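Local coordinates for protein aminotransferase (Psychrobacter arcticus 273-4, PDB 3IF2) that binds pyridoxal 5'-phosphate and probably transfers amino groups between amino acids and keto acids, perhaps as a valine-pyruvate transaminase of the class I and II aminotransferase family, at residues A[83-93]-A[104-112]; A[149-159]-A[396-404]. All coordinates share one frame; numbering follows the deposited sequence.

Contact 1. Residues A[83-93]-A[104-112]; sequences QGDSAFIDALV and LTSENIALT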
loop_
_atom_site.group_PDB
_atom_site.type_symbol
_atom_site.label_atom_id
_atom_site.label_comp_id
_atom_site.label_asym_id
_atom_site.label_seq_id
_atom_site.Cartn_x
_atom_site.Cartn_y
_atom_site.Cartn_z
ATOM N N GLN A 83 11.571 -0.664 5.070
ATOM C CA GLN A 83 12.201 0.291 4.160
ATOM C C GLN A 83 12.115 -0.163 2.679
ATOM O O GLN A 83 12.100 0.677 1.794
ATOM C CB GLN A 83 13.656 0.518 4.580
ATOM C CG GLN A 83 14.416 1.569 3.747
ATOM C CD GLN A 83 15.802 1.845 4.277
ATOM O OE1 GLN A 83 16.070 1.677 5.463
ATOM N NE2 GLN A 83 16.689 2.303 3.402
ATOM N N GLY A 84 12.088 -1.479 2.438
ATOM C CA GLY A 84 11.938 -2.059 1.106
ATOM C C GLY A 84 12.969 -3.127 0.770
ATOM O O GLY A 84 14.008 -3.208 1.398
ATOM N N ASP A 85 12.674 -3.926 -0.254
ATOM C CA ASP A 85 13.567 -5.001 -0.746
ATOM C C ASP A 85 15.051 -4.582 -0.721
ATOM O O ASP A 85 15.446 -3.708 -1.488
ATOM C CB ASP A 85 13.130 -5.389 -2.167
ATOM C CG ASP A 85 13.874 -6.583 -2.716
ATOM O OD1 ASP A 85 15.033 -6.444 -3.188
ATOM O OD2 ASP A 85 13.256 -7.666 -2.719
ATOM N N SER A 86 15.837 -5.179 0.185
ATOM C CA SER A 86 17.281 -4.860 0.347
ATOM C C SER A 86 18.103 -4.915 -0.951
ATOM O O SER A 86 18.822 -3.960 -1.244
ATOM C CB SER A 86 17.953 -5.817 1.333
ATOM O OG SER A 86 17.277 -5.803 2.574
ATOM N N ALA A 87 17.979 -6.016 -1.702
ATOM C CA ALA A 87 18.748 -6.237 -2.930
ATOM C C ALA A 87 18.483 -5.139 -3.971
ATOM O O ALA A 87 19.427 -4.616 -4.583
ATOM C CB ALA A 87 18.484 -7.663 -3.529
ATOM N N PHE A 88 17.210 -4.785 -4.130
ATOM C CA PHE A 88 16.801 -3.708 -5.058
ATOM C C PHE A 88 17.371 -2.331 -4.640
ATOM O O PHE A 88 17.868 -1.590 -5.495
ATOM C CB PHE A 88 15.264 -3.666 -5.200
ATOM C CG PHE A 88 14.752 -2.736 -6.285
ATOM C CD1 PHE A 88 15.277 -2.778 -7.592
ATOM C CD2 PHE A 88 13.668 -1.902 -6.037
ATOM C CE1 PHE A 88 14.772 -1.975 -8.601
ATOM C CE2 PHE A 88 13.142 -1.098 -7.026
ATOM C CZ PHE A 88 13.689 -1.118 -8.322
ATOM N N ILE A 89 17.319 -2.015 -3.341
ATOM C CA ILE A 89 17.907 -0.772 -2.829
ATOM C C ILE A 89 19.427 -0.727 -3.098
ATOM O O ILE A 89 19.917 0.305 -3.551
ATOM C CB ILE A 89 17.585 -0.525 -1.289
ATOM C CG1 ILE A 89 16.105 -0.122 -1.110
ATOM C CG2 ILE A 89 18.530 0.540 -0.658
ATOM C CD1 ILE A 89 15.639 -0.186 0.324
ATOM N N ASP A 90 20.149 -1.820 -2.822
ATOM C CA ASP A 90 21.614 -1.876 -3.072
ATOM C C ASP A 90 21.931 -1.673 -4.555
ATOM O O ASP A 90 22.855 -0.932 -4.883
ATOM C CB ASP A 90 22.265 -3.190 -2.594
ATOM C CG ASP A 90 22.251 -3.362 -1.087
ATOM O OD1 ASP A 90 22.374 -2.378 -0.314
ATOM O OD2 ASP A 90 22.143 -4.530 -0.666
ATOM N N ALA A 91 21.152 -2.318 -5.429
ATOM C CA ALA A 91 21.288 -2.150 -6.887
ATOM C C ALA A 91 21.092 -0.676 -7.292
ATOM O O ALA A 91 21.899 -0.122 -8.050
ATOM C CB ALA A 91 20.295 -3.035 -7.619
ATOM N N LEU A 92 20.031 -0.067 -6.752
ATOM C CA LEU A 92 19.710 1.355 -6.972
ATOM C C LEU A 92 20.822 2.294 -6.475
ATOM O O LEU A 92 21.180 3.240 -7.179
ATOM C CB LEU A 92 18.343 1.727 -6.354
ATOM C CG LEU A 92 17.078 1.174 -7.043
ATOM C CD1 LEU A 92 15.845 1.354 -6.157
ATOM C CD2 LEU A 92 16.877 1.803 -8.438
ATOM N N VAL A 93 21.382 2.005 -5.297
ATOM C CA VAL A 93 22.527 2.757 -4.746
ATOM C C VAL A 93 23.677 2.754 -5.754
ATOM O O VAL A 93 24.159 3.813 -6.153
ATOM C CB VAL A 93 23.021 2.163 -3.383
ATOM C CG1 VAL A 93 24.388 2.714 -2.990
ATOM C CG2 VAL A 93 21.981 2.407 -2.268
ATOM N N LEU A 104 25.382 8.224 -2.505
ATOM C CA LEU A 104 24.287 7.648 -1.732
ATOM C C LEU A 104 24.736 6.363 -1.041
ATOM O O LEU A 104 25.701 5.722 -1.466
ATOM C CB LEU A 104 23.078 7.289 -2.609
ATOM C CG LEU A 104 22.297 8.317 -3.430
ATOM C CD1 LEU A 104 21.108 7.607 -4.062
ATOM C CD2 LEU A 104 21.849 9.498 -2.569
ATOM N N THR A 105 24.047 6.040 0.054
ATOM C CA THR A 105 24.173 4.752 0.754
ATOM C C THR A 105 22.743 4.197 0.801
ATOM O O THR A 105 21.808 4.831 0.289
ATOM C CB THR A 105 24.821 4.858 2.161
ATOM O OG1 THR A 105 23.906 5.427 3.103
ATOM C CG2 THR A 105 26.114 5.674 2.108
ATOM N N SER A 106 22.568 3.013 1.377
ATOM C CA SER A 106 21.226 2.419 1.484
ATOM C C SER A 106 20.288 3.254 2.365
ATOM O O SER A 106 19.074 3.190 2.189
ATOM C CB SER A 106 21.281 0.974 1.964
ATOM O OG SER A 106 21.803 0.901 3.266
ATOM N N GLU A 107 20.847 4.069 3.267
ATOM C CA GLU A 107 20.044 4.951 4.135
ATOM C C GLU A 107 19.207 6.006 3.384
ATOM O O GLU A 107 18.225 6.492 3.943
ATOM C CB GLU A 107 20.927 5.648 5.175
ATOM C CG GLU A 107 21.548 4.719 6.210
ATOM C CD GLU A 107 22.513 5.459 7.154
ATOM O OE1 GLU A 107 22.158 6.516 7.731
ATOM O OE2 GLU A 107 23.648 4.973 7.332
ATOM N N ASN A 108 19.593 6.317 2.136
ATOM C CA ASN A 108 18.945 7.310 1.266
ATOM C C ASN A 108 17.852 6.808 0.330
ATOM O O ASN A 108 17.331 7.576 -0.446
ATOM C CB ASN A 108 20.009 7.993 0.391
ATOM C CG ASN A 108 21.053 8.731 1.197
ATOM O OD1 ASN A 108 22.235 8.377 1.186
ATOM N ND2 ASN A 108 20.618 9.777 1.897
ATOM N N ILE A 109 17.481 5.542 0.396
ATOM C CA ILE A 109 16.483 4.995 -0.515
ATOM C C ILE A 109 15.495 4.106 0.222
ATOM O O ILE A 109 15.901 3.243 1.018
ATOM C CB ILE A 109 17.113 4.166 -1.654
ATOM C CG1 ILE A 109 18.211 4.962 -2.373
ATOM C CG2 ILE A 109 16.012 3.697 -2.646
ATOM C CD1 ILE A 109 18.765 4.285 -3.616
ATOM N N ALA A 110 14.212 4.356 -0.041
ATOM C CA ALA A 110 13.110 3.563 0.475
ATOM C C ALA A 110 12.183 3.243 -0.693
ATOM O O ALA A 110 12.207 3.934 -1.716
ATOM C CB ALA A 110 12.357 4.317 1.550
ATOM N N LEU A 111 11.403 2.181 -0.531
ATOM C CA LEU A 111 10.411 1.736 -1.496
ATOM C C LEU A 111 9.015 1.928 -0.880
ATOM O O LEU A 111 8.846 1.810 0.359
ATOM C CB LEU A 111 10.628 0.259 -1.867
ATOM C CG LEU A 111 11.983 -0.162 -2.444
ATOM C CD1 LEU A 111 12.013 -1.673 -2.752
ATOM C CD2 LEU A 111 12.282 0.614 -3.672
ATOM N N THR A 112 8.040 2.232 -1.752
ATOM C CA THR A 112 6.626 2.409 -1.394
ATOM C C THR A 112 5.758 1.602 -2.377
ATOM O O THR A 112 6.271 1.110 -3.388
ATOM C CB THR A 112 6.234 3.923 -1.418
ATOM O OG1 THR A 112 6.397 4.468 -2.742
ATOM C CG2 THR A 112 7.096 4.722 -0.450
#
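Q83 meets the 104-112 segment with both its backbone and its amide end. Its carbonyl O receives the backbone N-H of L111 at 2.9 Å in a nearly straight bond, while its NE2 donates to I109 O at 2.7 Å. With CG anti to the backbone N (chi1 -177°) and chi2 extended as well, the side chain runs back along the strand and carries its amide to I109 O, which lies close to the amide plane. A weak, strongly bent bond from the same NE2 to S106 O adds a second acceptor. The short strand 109-112 is thus bonded to this loop, and it also pairs antiparallel with strand 285-288 of the large mixed sheet whose strand ends supply cofactor-pocket residues, as in fold-type I aminotransferases. Helix 86-100 packs over one face of the strand, the axis of 86-93 passing 8.9 Å from that of 109-112 at closest approach.

The apolar contacts lie beneath that helix. I89 and I109 lie alongside one another, running in opposing senses, with I89 CG2 4.0 Å from I109 CB, and CD1 of I109 reaches between L92 CB, 3.8 Å away, and the V93 backbone. L111 sends CD1 to the edge of the F88 ring, in its plane, at 3.7 Å from F88 CD2; L92 CD1 lies over one face of that ring. At G84 a CB would run into L111 CG, and with phi at 130° it would also jam against the preceding carbonyl O.

Polar capping begins the helix. OD1 of D85 accepts F88 N at 2.9 Å as N-cap, and its OD2 forms a salt bridge with R310.

Contact 2. Residues A[149-159]-A[396-404]; sequences LPLTPEYIGYS and SEYFFPGVD. With PLP (pyridoxal-5'-phosphate), chain C.
The F400 ring has P153 CA and CB over one face and T152 OG1 at its edge, and P153 CG comes 3.7 Å from F400 CZ. F399 turns its edge to E154 O, while I156 CB approaches the same ring obliquely, 3.6 Å from F399 CE1. The Y155 ring, on the cofactor side, has PLP on one face, with C3 of PLP 3.6 Å above the plane of the Y155 ring and offset toward the rim, and the backbone N of G157 over the centre of the opposite face. Y158 CE1 meets its edge in plane.

One direct hydrogen bond joins the loops: E154 N donates to F399 O at 2.9 Å, tilted 20° from the carbonyl plane, just after the cis peptide preceding P153. A water donates to both S159 OG and Y398 O, adding an indirect link. P401 fits between L149 CD1 and S159 OG.

E154 OE1 accepts Y155 N on its anti lone pair and also bonds S213, while with CG anti to the backbone N (chi1 -179°) the Y155 ring projects away from the 396-404 loop to the cofactor. Were Y155 an alanine, that face of PLP would lose its stacking partner and the cofactor would probably be freer to tilt. The largely apolar grip of the 396-404 loop on P153 and I156 therefore probably acts as a second shell, steadying the backbone from which the cofactor-stacking tyrosine projects.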
loop_
_atom_site.group_PDB
_atom_site.type_symbol
_atom_site.label_atom_id
_atom_site.label_comp_id
_atom_site.label_asym_id
_atom_site.label_seq_id
_atom_site.Cartn_x
_atom_site.Cartn_y
_atom_site.Cartn_z
ATOM N N LEU A 149 2.914 24.127 -4.853
ATOM C CA LEU A 149 3.011 23.678 -6.232
ATOM C C LEU A 149 3.424 24.953 -6.956
ATOM O O LEU A 149 2.612 25.859 -7.093
ATOM C CB LEU A 149 1.672 23.129 -6.740
ATOM C CG LEU A 149 1.006 21.994 -5.950
ATOM C CD1 LEU A 149 -0.220 21.500 -6.700
ATOM C CD2 LEU A 149 1.959 20.845 -5.687
ATOM N N PRO A 150 4.691 25.056 -7.401
ATOM C CA PRO A 150 5.174 26.283 -8.026
ATOM C C PRO A 150 4.583 26.615 -9.398
ATOM O O PRO A 150 4.756 27.740 -9.883
ATOM C CB PRO A 150 6.681 26.046 -8.111
ATOM C CG PRO A 150 6.806 24.636 -8.321
ATOM C CD PRO A 150 5.683 23.977 -7.562
ATOM N N LEU A 151 3.911 25.653 -10.019
ATOM C CA LEU A 151 3.220 25.873 -11.278
ATOM C C LEU A 151 2.123 24.820 -11.460
ATOM O O LEU A 151 2.352 23.644 -11.221
ATOM C CB LEU A 151 4.227 25.851 -12.446
ATOM C CG LEU A 151 3.733 25.956 -13.897
ATOM C CD1 LEU A 151 4.800 26.528 -14.799
ATOM C CD2 LEU A 151 3.285 24.617 -14.427
ATOM N N THR A 152 0.931 25.278 -11.833
ATOM C CA THR A 152 -0.203 24.424 -12.173
ATOM C C THR A 152 -0.482 24.724 -13.663
ATOM O O THR A 152 -0.069 25.775 -14.153
ATOM C CB THR A 152 -1.417 24.697 -11.273
ATOM O OG1 THR A 152 -1.731 26.093 -11.300
ATOM C CG2 THR A 152 -1.114 24.300 -9.845
ATOM N N PRO A 153 -1.162 23.824 -14.397
ATOM C CA PRO A 153 -1.722 22.544 -13.993
ATOM C C PRO A 153 -0.701 21.526 -13.467
ATOM O O PRO A 153 0.484 21.561 -13.832
ATOM C CB PRO A 153 -2.400 22.012 -15.252
ATOM C CG PRO A 153 -2.328 23.079 -16.255
ATOM C CD PRO A 153 -1.501 24.182 -15.781
ATOM N N GLU A 154 -1.167 20.691 -12.551
ATOM C CA GLU A 154 -0.369 19.630 -11.951
ATOM C C GLU A 154 -1.185 18.366 -11.812
ATOM O O GLU A 154 -2.378 18.369 -12.083
ATOM C CB GLU A 154 0.229 20.084 -10.604
ATOM C CG GLU A 154 1.693 20.527 -10.698
ATOM C CD GLU A 154 2.677 19.371 -10.932
ATOM O OE1 GLU A 154 2.226 18.211 -11.105
ATOM O OE2 GLU A 154 3.906 19.647 -10.961
ATOM N N TYR A 155 -0.520 17.304 -11.377
ATOM C CA TYR A 155 -1.108 15.976 -11.282
ATOM C C TYR A 155 -2.396 15.893 -10.469
ATOM O O TYR A 155 -2.417 16.263 -9.293
ATOM C CB TYR A 155 -0.062 15.000 -10.738
ATOM C CG TYR A 155 -0.508 13.562 -10.592
ATOM C CD1 TYR A 155 -1.189 12.896 -11.623
ATOM C CD2 TYR A 155 -0.186 12.838 -9.433
ATOM C CE1 TYR A 155 -1.589 11.553 -11.459
ATOM C CE2 TYR A 155 -0.547 11.512 -9.268
ATOM C CZ TYR A 155 -1.238 10.867 -10.273
ATOM O OH TYR A 155 -1.586 9.570 -10.046
ATOM N N ILE A 156 -3.456 15.417 -11.126
ATOM C CA ILE A 156 -4.782 15.223 -10.514
ATOM C C ILE A 156 -4.730 14.382 -9.219
ATOM O O ILE A 156 -5.486 14.644 -8.279
ATOM C CB ILE A 156 -5.805 14.624 -11.562
ATOM C CG1 ILE A 156 -7.254 14.626 -11.052
ATOM C CG2 ILE A 156 -5.402 13.240 -11.986
ATOM C CD1 ILE A 156 -8.281 14.239 -12.122
ATOM N N GLY A 157 -3.838 13.397 -9.184
ATOM C CA GLY A 157 -3.664 12.492 -8.028
ATOM C C GLY A 157 -3.091 13.046 -6.728
ATOM O O GLY A 157 -3.155 12.363 -5.693
ATOM N N TYR A 158 -2.484 14.228 -6.785
ATOM C CA TYR A 158 -2.037 14.913 -5.583
ATOM C C TYR A 158 -3.218 15.433 -4.763
ATOM O O TYR A 158 -3.144 15.408 -3.545
ATOM C CB TYR A 158 -1.149 16.137 -5.889
ATOM C CG TYR A 158 0.157 15.893 -6.627
ATOM C CD1 TYR A 158 0.904 14.709 -6.478
ATOM C CD2 TYR A 158 0.715 16.913 -7.387
ATOM C CE1 TYR A 158 2.125 14.524 -7.164
ATOM C CE2 TYR A 158 1.929 16.749 -8.049
ATOM C CZ TYR A 158 2.624 15.561 -7.956
ATOM O OH TYR A 158 3.816 15.452 -8.645
ATOM N N SER A 159 -4.280 15.886 -5.442
ATOM C CA SER A 159 -5.473 16.555 -4.850
ATOM C C SER A 159 -5.975 16.202 -3.459
ATOM O O SER A 159 -6.136 17.081 -2.618
ATOM C CB SER A 159 -6.696 16.385 -5.766
ATOM O OG SER A 159 -6.498 17.007 -7.004
ATOM N N SER A 396 -9.928 19.835 -17.954
ATOM C CA SER A 396 -8.905 20.586 -17.219
ATOM C C SER A 396 -9.214 21.064 -15.800
ATOM O O SER A 396 -8.283 21.251 -15.019
ATOM C CB SER A 396 -8.492 21.819 -18.038
ATOM O OG SER A 396 -9.617 22.598 -18.488
ATOM N N GLU A 397 -10.486 21.258 -15.453
ATOM C CA GLU A 397 -10.810 21.799 -14.139
ATOM C C GLU A 397 -10.357 20.982 -12.913
ATOM O O GLU A 397 -10.337 21.527 -11.820
ATOM C CB GLU A 397 -12.279 22.202 -14.040
ATOM C CG GLU A 397 -13.302 21.088 -13.975
ATOM C CD GLU A 397 -14.710 21.655 -13.787
ATOM O OE1 GLU A 397 -15.276 22.193 -14.781
ATOM O OE2 GLU A 397 -15.228 21.574 -12.643
ATOM N N TYR A 398 -9.973 19.716 -13.100
ATOM C CA TYR A 398 -9.489 18.859 -12.002
ATOM C C TYR A 398 -7.968 18.843 -11.801
ATOM O O TYR A 398 -7.489 18.179 -10.874
ATOM C CB TYR A 398 -10.010 17.419 -12.179
ATOM C CG TYR A 398 -11.517 17.349 -12.294
ATOM C CD1 TYR A 398 -12.342 17.851 -11.264
ATOM C CD2 TYR A 398 -12.137 16.797 -13.431
ATOM C CE1 TYR A 398 -13.759 17.812 -11.364
ATOM C CE2 TYR A 398 -13.560 16.740 -13.539
ATOM C CZ TYR A 398 -14.357 17.254 -12.500
ATOM O OH TYR A 398 -15.726 17.205 -12.592
ATOM N N PHE A 399 -7.220 19.589 -12.617
ATOM C CA PHE A 399 -5.754 19.606 -12.557
ATOM C C PHE A 399 -5.171 20.868 -11.922
ATOM O O PHE A 399 -4.028 21.216 -12.188
ATOM C CB PHE A 399 -5.161 19.375 -13.969
ATOM C CG PHE A 399 -5.462 18.029 -14.549
ATOM C CD1 PHE A 399 -4.610 16.956 -14.331
ATOM C CD2 PHE A 399 -6.578 17.842 -15.335
ATOM C CE1 PHE A 399 -4.875 15.684 -14.882
ATOM C CE2 PHE A 399 -6.860 16.597 -15.898
ATOM C CZ PHE A 399 -6.003 15.500 -15.665
ATOM N N PHE A 400 -5.924 21.520 -11.044
ATOM C CA PHE A 400 -5.474 22.718 -10.342
ATOM C C PHE A 400 -5.761 22.499 -8.853
ATOM O O PHE A 400 -6.752 23.010 -8.342
ATOM C CB PHE A 400 -6.206 23.949 -10.894
ATOM C CG PHE A 400 -5.927 24.243 -12.352
ATOM C CD1 PHE A 400 -6.698 23.663 -13.358
ATOM C CD2 PHE A 400 -4.909 25.113 -12.713
ATOM C CE1 PHE A 400 -6.449 23.946 -14.727
ATOM C CE2 PHE A 400 -4.655 25.414 -14.062
ATOM C CZ PHE A 400 -5.425 24.821 -15.073
ATOM N N PRO A 401 -4.930 21.674 -8.169
ATOM C CA PRO A 401 -5.124 21.413 -6.749
ATOM C C PRO A 401 -4.956 22.666 -5.905
ATOM O O PRO A 401 -3.995 23.416 -6.098
ATOM C CB PRO A 401 -4.012 20.404 -6.412
ATOM C CG PRO A 401 -3.663 19.808 -7.647
ATOM C CD PRO A 401 -3.824 20.848 -8.688
ATOM N N GLY A 402 -5.902 22.880 -4.993
ATOM C CA GLY A 402 -5.897 24.035 -4.116
ATOM C C GLY A 402 -6.258 25.380 -4.748
ATOM O O GLY A 402 -6.121 26.400 -4.076
ATOM N N VAL A 403 -6.704 25.399 -6.008
ATOM C CA VAL A 403 -7.096 26.618 -6.689
ATOM C C VAL A 403 -8.612 26.604 -6.864
ATOM O O VAL A 403 -9.177 25.601 -7.284
ATOM C CB VAL A 403 -6.434 26.730 -8.091
ATOM C CG1 VAL A 403 -6.901 27.992 -8.830
ATOM C CG2 VAL A 403 -4.929 26.722 -7.977
ATOM N N ASP A 404 -9.254 27.730 -6.553
ATOM C CA ASP A 404 -10.689 27.911 -6.775
ATOM C C ASP A 404 -10.850 28.142 -8.286
ATOM O O ASP A 404 -10.588 29.235 -8.792
ATOM C CB ASP A 404 -11.217 29.088 -5.966
ATOM C CG ASP A 404 -12.717 29.301 -6.123
ATOM O OD1 ASP A 404 -13.373 28.656 -6.971
ATOM O OD2 ASP A 404 -13.249 30.158 -5.378
HETATM N N1 PLP C . 3.331 10.922 -10.871
HETATM C C2 PLP C . 2.707 11.303 -12.040
HETATM C C2A PLP C . 3.129 12.595 -12.663
HETATM C C3 PLP C . 1.717 10.472 -12.612
HETATM O O3 PLP C . 1.074 10.809 -13.773
HETATM C C4 PLP C . 1.353 9.265 -11.967
HETATM C C4A PLP C . 0.102 8.556 -12.473
HETATM O O4A PLP C . 0.092 7.339 -12.697
HETATM C C5 PLP C . 2.017 8.898 -10.750
HETATM C C6 PLP C . 3.005 9.757 -10.233
HETATM C C5A PLP C . 1.671 7.630 -9.944
HETATM O O4P PLP C . 2.379 6.480 -10.356
HETATM P P PLP C . 2.396 5.155 -9.451
HETATM O O1P PLP C . 1.677 5.135 -8.124
HETATM O O2P PLP C . 3.859 4.989 -9.210
HETATM O O3P PLP C . 1.822 4.098 -10.309
HETATM O O HOH W 1 -8.074 19.017 -8.041
#

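Overall arrangement
Contacts 1 and 2 are both largely buried, yet they lie on opposite sides of the chain's centre, about 31 Å apart between centres and about 12 Å between nearest atoms, and share no helix or strand, though each includes part of a strand of the same mixed sheet. Contact 1 is local: a helix folds back on a strand that follows it closely, farther from the chain's centre and with a few exposed residues. Contact 2 joins two loops 237 residues apart in sequence. Accordingly, aliphatic side chains and an amide bonded to a strand carbonyl dominate the first, whereas prolines, aromatic rings and a bridging water mark the second, which alone places a residue directly on the cofactor.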